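Local structure of heat shock protein, putative (Plasmodium falciparum, 1Y6Z) at residues E199-I204 against L227-L232; I204-G209 against Y254-V259. The protein is the middle domain of a putative Hsp90-family chaperone, which as a whole probably binds ATP and unfolded proteins and couples ATP hydrolysis to protein folding. All blocks are in the same frame, centred on the assembly; numbering follows the deposited sequence.

Contact 1: E199-I204 against L227-L232; sequences EDQKCI and LNYDVL
The amide oxygen of Gln201 is held by two partners: a water donates to OE1 over 2.7 Å, and the backbone N of Lys198 also bonds to it. The same water accepts from the N of Asp230, its oxygen 2.6 Å from that nitrogen, and in this way joins the segments, between which no direct hydrogen bond forms. At the other end of the amide, Gln201 NE2 donates to Cys203 O at 2.8 Å, nearly along the C=O axis. With these bonds fixing its rotation, the amide lies flat on the Tyr229 ring, the two planes 13° apart. CG stands anti to the backbone N (chi1 -178°), over the ring; the rest of the chain is extended, and Gln201 and Tyr229 slide past each other in opposite directions: CB above CZ, CG 3.8 Å from the ring centroid in a CH-pi contact, CD and OE1 toward CG and CD1. Leu227 CB covers the opposite face. Farther on, Ile204 CG2 touches Leu232 CD1 at 3.7 Å. Asp230 turns its carboxylate away, to Ser180 and the N of Asn182. From Asp200 to Ile204 and from Tyr229 to Leu232 the backbone runs in nearly the same direction, the end-to-end vectors 9° apart, as expected of loops leading into neighbouring parallel strands of an alpha/beta sheet.

Contact 2: I204-G209 against Y254-V259; sequences IYYISG and YEVLDV
The Tyr206 ring carries Asp258 on one face, with CA 3.8 Å above the plane and offset toward the rim, while Val256 CG1 approaches CD2 obliquely. The pair belongs to the parallel pairing of strands 204-208 and 256-258 in the three-stranded sheet of this alpha/beta subdomain, strand 204-208 being central and strand 256-258 outermost within the chain. Tyr206 and Asp258 cross at a slant, the ring and carboxylate planes 29° apart. CG of Tyr206 sits between its backbone N and carbonyl carbon (chi1 77°); from there the ring extends to Asp258, CE2 coming near its N and CA. The Tyr205 ring, on the other side of the sheet, lies side by side with Leu257, CE2 of Tyr205 reaching CD2 of Leu257 at 3.8 Å.

Bridges link Ile204 with Val256, Tyr205 with Leu257 and Tyr206 with Asp258, and the strand axes diverge by 30°. Four backbone bonds supply the evidence for the register: Ile204 N to Glu255 O, Leu257 N to Ile204 O (2.7 Å), Tyr206 N to Leu257 O, and Val259 N to Tyr206 O.

Side chains alternate accordingly. Ile204, Val256, Tyr206 and Asp258 share the face met by helix 237-249, where Tyr206 packs on Leu243 and Thr247, and Val256 on Leu246. Tyr205 and Leu257 occupy the other, and Leu224 of helix 222-226 touches Tyr205 there. At one end Ile204 CD1 meets Tyr254 CB at 3.7 Å, the side chains crossing at about a right angle. At the other, Ile207 CD1 packs on Val259 CG1. Asp258 OD2, which also accepts from the N of Asn260, receives a water at 2.7 Å, and that same water accepts from Ser208 N at 2.6 Å.

In the fold
The contacts share Ile204 and belong to one sheet around strand 204-208: contact 1 lies where the chain enters strands 204-208 and 231-234, contact 2 joins 204-208 to 256-258. Leu232 of contact 1 continues the sheet by backbone bonds to Tyr205 and Ile207 of contact 2, its O lying 2.9 Å from Ile207 N. Each contact is partly buried, but their chemistry differs. In contact 1, burying 235 Å², a side-chain stack and a bridging water do the joining; in contact 2, burying 582 Å², main-chain bonding sets the register and side chains pack on both faces. Their centres are about 10 Å apart, and Tyr193 of helix 190-195 reaches both.

Contact 1: E199-I204 against L227-L232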
loop_
_atom_site.group_PDB
_atom_site.type_symbol
_atom_site.label_atom_id
_atom_site.label_comp_id
_atom_site.label_asym_id
_atom_site.label_seq_id
_atom_site.Cartn_x
_atom_site.Cartn_y
_atom_site.Cartn_z
ATOM N N GLU B 199 -20.247 19.969 3.580
ATOM C CA GLU B 199 -19.486 20.881 2.743
ATOM C C GLU B 199 -18.358 21.601 3.458
ATOM O O GLU B 199 -17.203 21.601 2.968
ATOM C CB GLU B 199 -20.430 21.891 2.075
ATOM C CG GLU B 199 -21.440 21.181 1.182
ATOM C CD GLU B 199 -21.446 21.714 -0.244
ATOM O OE1 GLU B 199 -21.785 22.911 -0.425
ATOM O OE2 GLU B 199 -21.142 20.919 -1.183
ATOM N N ASP B 200 -18.712 22.213 4.591
ATOM C CA ASP B 200 -17.800 22.981 5.433
ATOM C C ASP B 200 -17.388 22.205 6.689
ATOM O O ASP B 200 -16.822 22.793 7.625
ATOM C CB ASP B 200 -18.471 24.303 5.853
ATOM C CG ASP B 200 -19.117 25.046 4.675
ATOM O OD1 ASP B 200 -18.590 24.967 3.540
ATOM O OD2 ASP B 200 -20.170 25.692 4.897
ATOM N N GLN B 201 -17.680 20.900 6.722
ATOM C CA GLN B 201 -17.220 20.021 7.825
ATOM C C GLN B 201 -15.766 19.755 7.598
ATOM O O GLN B 201 -15.393 19.312 6.521
ATOM C CB GLN B 201 -17.945 18.673 7.853
ATOM C CG GLN B 201 -17.486 17.792 9.061
ATOM C CD GLN B 201 -18.186 16.440 9.126
ATOM O OE1 GLN B 201 -19.101 16.174 8.374
ATOM N NE2 GLN B 201 -17.725 15.572 10.024
ATOM N N LYS B 202 -14.953 20.042 8.602
ATOM C CA LYS B 202 -13.495 19.895 8.473
ATOM C C LYS B 202 -12.919 18.733 9.295
ATOM O O LYS B 202 -11.791 18.308 9.052
ATOM C CB LYS B 202 -12.766 21.217 8.817
ATOM C CG LYS B 202 -12.830 21.681 10.289
ATOM C CD LYS B 202 -14.092 22.570 10.570
ATOM C CE LYS B 202 -14.155 23.178 11.989
ATOM N NZ LYS B 202 -14.072 22.178 13.124
ATOM N N CYS B 203 -13.704 18.211 10.236
ATOM C CA CYS B 203 -13.182 17.307 11.287
ATOM C C CYS B 203 -13.932 16.011 11.291
ATOM O O CYS B 203 -15.096 15.976 10.891
ATOM C CB CYS B 203 -13.418 17.905 12.682
ATOM S SG CYS B 203 -12.370 19.239 13.145
ATOM N N ILE B 204 -13.288 14.964 11.825
ATOM C CA ILE B 204 -13.977 13.701 12.062
ATOM C C ILE B 204 -14.298 13.743 13.529
ATOM O O ILE B 204 -13.394 13.947 14.345
ATOM C CB ILE B 204 -13.030 12.463 11.764
ATOM C CG1 ILE B 204 -12.585 12.442 10.297
ATOM C CG2 ILE B 204 -13.686 11.147 12.133
ATOM C CD1 ILE B 204 -11.326 11.585 10.090
ATOM N N LEU B 227 -25.787 20.385 13.152
ATOM C CA LEU B 227 -25.030 20.541 11.890
ATOM C C LEU B 227 -25.204 19.380 10.890
ATOM O O LEU B 227 -24.693 19.454 9.769
ATOM C CB LEU B 227 -23.549 20.819 12.172
ATOM C CG LEU B 227 -23.262 22.291 12.537
ATOM C CD1 LEU B 227 -21.923 22.503 13.285
ATOM C CD2 LEU B 227 -23.335 23.164 11.331
ATOM N N ASN B 228 -25.979 18.356 11.282
ATOM C CA ASN B 228 -26.140 17.124 10.502
ATOM C C ASN B 228 -24.792 16.452 10.206
ATOM O O ASN B 228 -24.575 15.899 9.118
ATOM C CB ASN B 228 -26.873 17.418 9.196
ATOM C CG ASN B 228 -28.333 17.823 9.429
ATOM O OD1 ASN B 228 -29.152 16.997 9.834
ATOM N ND2 ASN B 228 -28.638 19.110 9.223
ATOM N N TYR B 229 -23.861 16.581 11.134
ATOM C CA TYR B 229 -22.553 15.916 10.976
ATOM C C TYR B 229 -22.682 14.483 11.509
ATOM O O TYR B 229 -23.429 14.242 12.480
ATOM C CB TYR B 229 -21.453 16.682 11.707
ATOM C CG TYR B 229 -21.042 18.009 11.089
ATOM C CD1 TYR B 229 -21.574 18.443 9.864
ATOM C CD2 TYR B 229 -20.127 18.838 11.750
ATOM C CE1 TYR B 229 -21.197 19.666 9.302
ATOM C CE2 TYR B 229 -19.719 20.078 11.188
ATOM C CZ TYR B 229 -20.265 20.476 9.973
ATOM O OH TYR B 229 -19.885 21.679 9.411
ATOM N N ASP B 230 -21.994 13.516 10.883
ATOM C CA ASP B 230 -21.904 12.202 11.518
ATOM C C ASP B 230 -20.881 12.241 12.639
ATOM O O ASP B 230 -19.952 13.055 12.625
ATOM C CB ASP B 230 -21.605 11.073 10.501
ATOM C CG ASP B 230 -21.952 9.667 11.051
ATOM O OD1 ASP B 230 -22.636 9.569 12.083
ATOM O OD2 ASP B 230 -21.559 8.652 10.419
ATOM N N VAL B 231 -21.062 11.340 13.606
ATOM C CA VAL B 231 -20.162 11.170 14.721
ATOM C C VAL B 231 -19.992 9.673 14.960
ATOM O O VAL B 231 -20.959 8.928 15.094
ATOM C CB VAL B 231 -20.724 11.787 16.022
ATOM C CG1 VAL B 231 -19.812 11.514 17.218
ATOM C CG2 VAL B 231 -20.856 13.278 15.863
ATOM N N LEU B 232 -18.738 9.246 15.054
ATOM C CA LEU B 232 -18.447 7.837 15.363
ATOM C C LEU B 232 -18.605 7.566 16.844
ATOM O O LEU B 232 -18.382 8.456 17.664
ATOM C CB LEU B 232 -16.994 7.516 15.023
ATOM C CG LEU B 232 -16.566 7.978 13.639
ATOM C CD1 LEU B 232 -15.001 7.989 13.618
ATOM C CD2 LEU B 232 -17.247 7.055 12.641
HETATM O O HOH W 1 -20.626 13.913 8.711
#

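Contact 2: I204-G209 against Y254-V259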
loop_
_atom_site.group_PDB
_atom_site.type_symbol
_atom_site.label_atom_id
_atom_site.label_comp_id
_atom_site.label_asym_id
_atom_site.label_seq_id
_atom_site.Cartn_x
_atom_site.Cartn_y
_atom_site.Cartn_z
ATOM N N ILE B 204 -13.288 14.964 11.825
ATOM C CA ILE B 204 -13.977 13.701 12.062
ATOM C C ILE B 204 -14.298 13.743 13.529
ATOM O O ILE B 204 -13.394 13.947 14.345
ATOM C CB ILE B 204 -13.030 12.463 11.764
ATOM C CG1 ILE B 204 -12.585 12.442 10.297
ATOM C CG2 ILE B 204 -13.686 11.147 12.133
ATOM C CD1 ILE B 204 -11.326 11.585 10.090
ATOM N N TYR B 205 -15.564 13.529 13.889
ATOM C CA TYR B 205 -15.949 13.591 15.305
ATOM C C TYR B 205 -16.183 12.221 15.843
ATOM O O TYR B 205 -16.621 11.370 15.108
ATOM C CB TYR B 205 -17.216 14.438 15.505
ATOM C CG TYR B 205 -16.994 15.874 15.101
ATOM C CD1 TYR B 205 -17.248 16.311 13.780
ATOM C CD2 TYR B 205 -16.480 16.789 16.019
ATOM C CE1 TYR B 205 -17.008 17.652 13.406
ATOM C CE2 TYR B 205 -16.247 18.116 15.669
ATOM C CZ TYR B 205 -16.520 18.540 14.371
ATOM O OH TYR B 205 -16.256 19.853 14.061
ATOM N N TYR B 206 -15.899 12.021 17.128
ATOM C CA TYR B 206 -16.363 10.836 17.838
ATOM C C TYR B 206 -16.848 11.133 19.256
ATOM O O TYR B 206 -16.559 12.182 19.791
ATOM C CB TYR B 206 -15.271 9.752 17.866
ATOM C CG TYR B 206 -14.160 9.985 18.846
ATOM C CD1 TYR B 206 -14.206 9.406 20.116
ATOM C CD2 TYR B 206 -13.050 10.735 18.496
ATOM C CE1 TYR B 206 -13.180 9.591 21.016
ATOM C CE2 TYR B 206 -12.014 10.940 19.408
ATOM C CZ TYR B 206 -12.103 10.354 20.662
ATOM O OH TYR B 206 -11.083 10.527 21.557
ATOM N N ILE B 207 -17.564 10.185 19.849
ATOM C CA ILE B 207 -18.116 10.350 21.217
ATOM C C ILE B 207 -18.103 9.060 22.053
ATOM O O ILE B 207 -18.715 8.052 21.662
ATOM C CB ILE B 207 -19.556 10.953 21.190
ATOM C CG1 ILE B 207 -20.077 11.203 22.618
ATOM C CG2 ILE B 207 -20.566 10.072 20.393
ATOM C CD1 ILE B 207 -21.173 12.271 22.686
ATOM N N SER B 208 -17.424 9.107 23.207
ATOM C CA SER B 208 -17.530 8.024 24.203
ATOM C C SER B 208 -18.994 7.638 24.469
ATOM O O SER B 208 -19.811 8.464 24.934
ATOM C CB SER B 208 -16.837 8.408 25.515
ATOM O OG SER B 208 -15.436 8.597 25.336
ATOM N N GLY B 209 -19.324 6.391 24.141
ATOM C CA GLY B 209 -20.649 5.838 24.343
ATOM C C GLY B 209 -20.577 4.643 25.276
ATOM O O GLY B 209 -19.482 4.135 25.584
ATOM N N TYR B 254 -6.880 14.897 8.517
ATOM C CA TYR B 254 -8.070 15.295 9.300
ATOM C C TYR B 254 -7.837 15.195 10.783
ATOM O O TYR B 254 -7.290 14.219 11.267
ATOM C CB TYR B 254 -9.270 14.419 8.950
ATOM C CG TYR B 254 -9.727 14.608 7.544
ATOM C CD1 TYR B 254 -9.292 13.774 6.535
ATOM C CD2 TYR B 254 -10.555 15.675 7.209
ATOM C CE1 TYR B 254 -9.705 13.964 5.211
ATOM C CE2 TYR B 254 -10.982 15.878 5.909
ATOM C CZ TYR B 254 -10.542 15.028 4.913
ATOM O OH TYR B 254 -10.972 15.235 3.624
ATOM N N GLU B 255 -8.269 16.213 11.509
ATOM C CA GLU B 255 -8.276 16.148 12.939
ATOM C C GLU B 255 -9.446 15.272 13.361
ATOM O O GLU B 255 -10.445 15.208 12.658
ATOM C CB GLU B 255 -8.357 17.563 13.505
ATOM C CG GLU B 255 -6.982 18.161 13.632
ATOM C CD GLU B 255 -7.014 19.648 13.774
ATOM O OE1 GLU B 255 -6.290 20.317 12.990
ATOM O OE2 GLU B 255 -7.771 20.143 14.660
ATOM N N VAL B 256 -9.295 14.569 14.478
ATOM C CA VAL B 256 -10.318 13.659 14.956
ATOM C C VAL B 256 -10.742 14.065 16.366
ATOM O O VAL B 256 -10.022 13.846 17.343
ATOM C CB VAL B 256 -9.774 12.204 14.972
ATOM C CG1 VAL B 256 -10.763 11.294 15.656
ATOM C CG2 VAL B 256 -9.451 11.744 13.534
ATOM N N LEU B 257 -11.908 14.657 16.484
ATOM C CA LEU B 257 -12.246 15.331 17.730
ATOM C C LEU B 257 -13.203 14.537 18.590
ATOM O O LEU B 257 -14.215 14.012 18.102
ATOM C CB LEU B 257 -12.847 16.700 17.388
ATOM C CG LEU B 257 -11.892 17.894 17.261
ATOM C CD1 LEU B 257 -10.537 17.638 16.579
ATOM C CD2 LEU B 257 -12.644 19.033 16.593
ATOM N N ASP B 258 -12.875 14.444 19.874
ATOM C CA ASP B 258 -13.812 13.942 20.855
ATOM C C ASP B 258 -14.847 15.063 20.955
ATOM O O ASP B 258 -14.452 16.237 20.992
ATOM C CB ASP B 258 -13.108 13.732 22.213
ATOM C CG ASP B 258 -13.983 12.999 23.233
ATOM O OD1 ASP B 258 -13.425 12.367 24.153
ATOM O OD2 ASP B 258 -15.224 13.049 23.144
ATOM N N VAL B 259 -16.133 14.706 20.980
ATOM C CA VAL B 259 -17.253 15.665 21.088
ATOM C C VAL B 259 -17.213 16.420 22.433
ATOM O O VAL B 259 -17.951 17.400 22.626
ATOM C CB VAL B 259 -18.621 14.928 20.905
ATOM C CG1 VAL B 259 -19.789 15.676 21.533
ATOM C CG2 VAL B 259 -18.888 14.657 19.433
HETATM O O HOH W 2 -17.039 11.463 24.321
#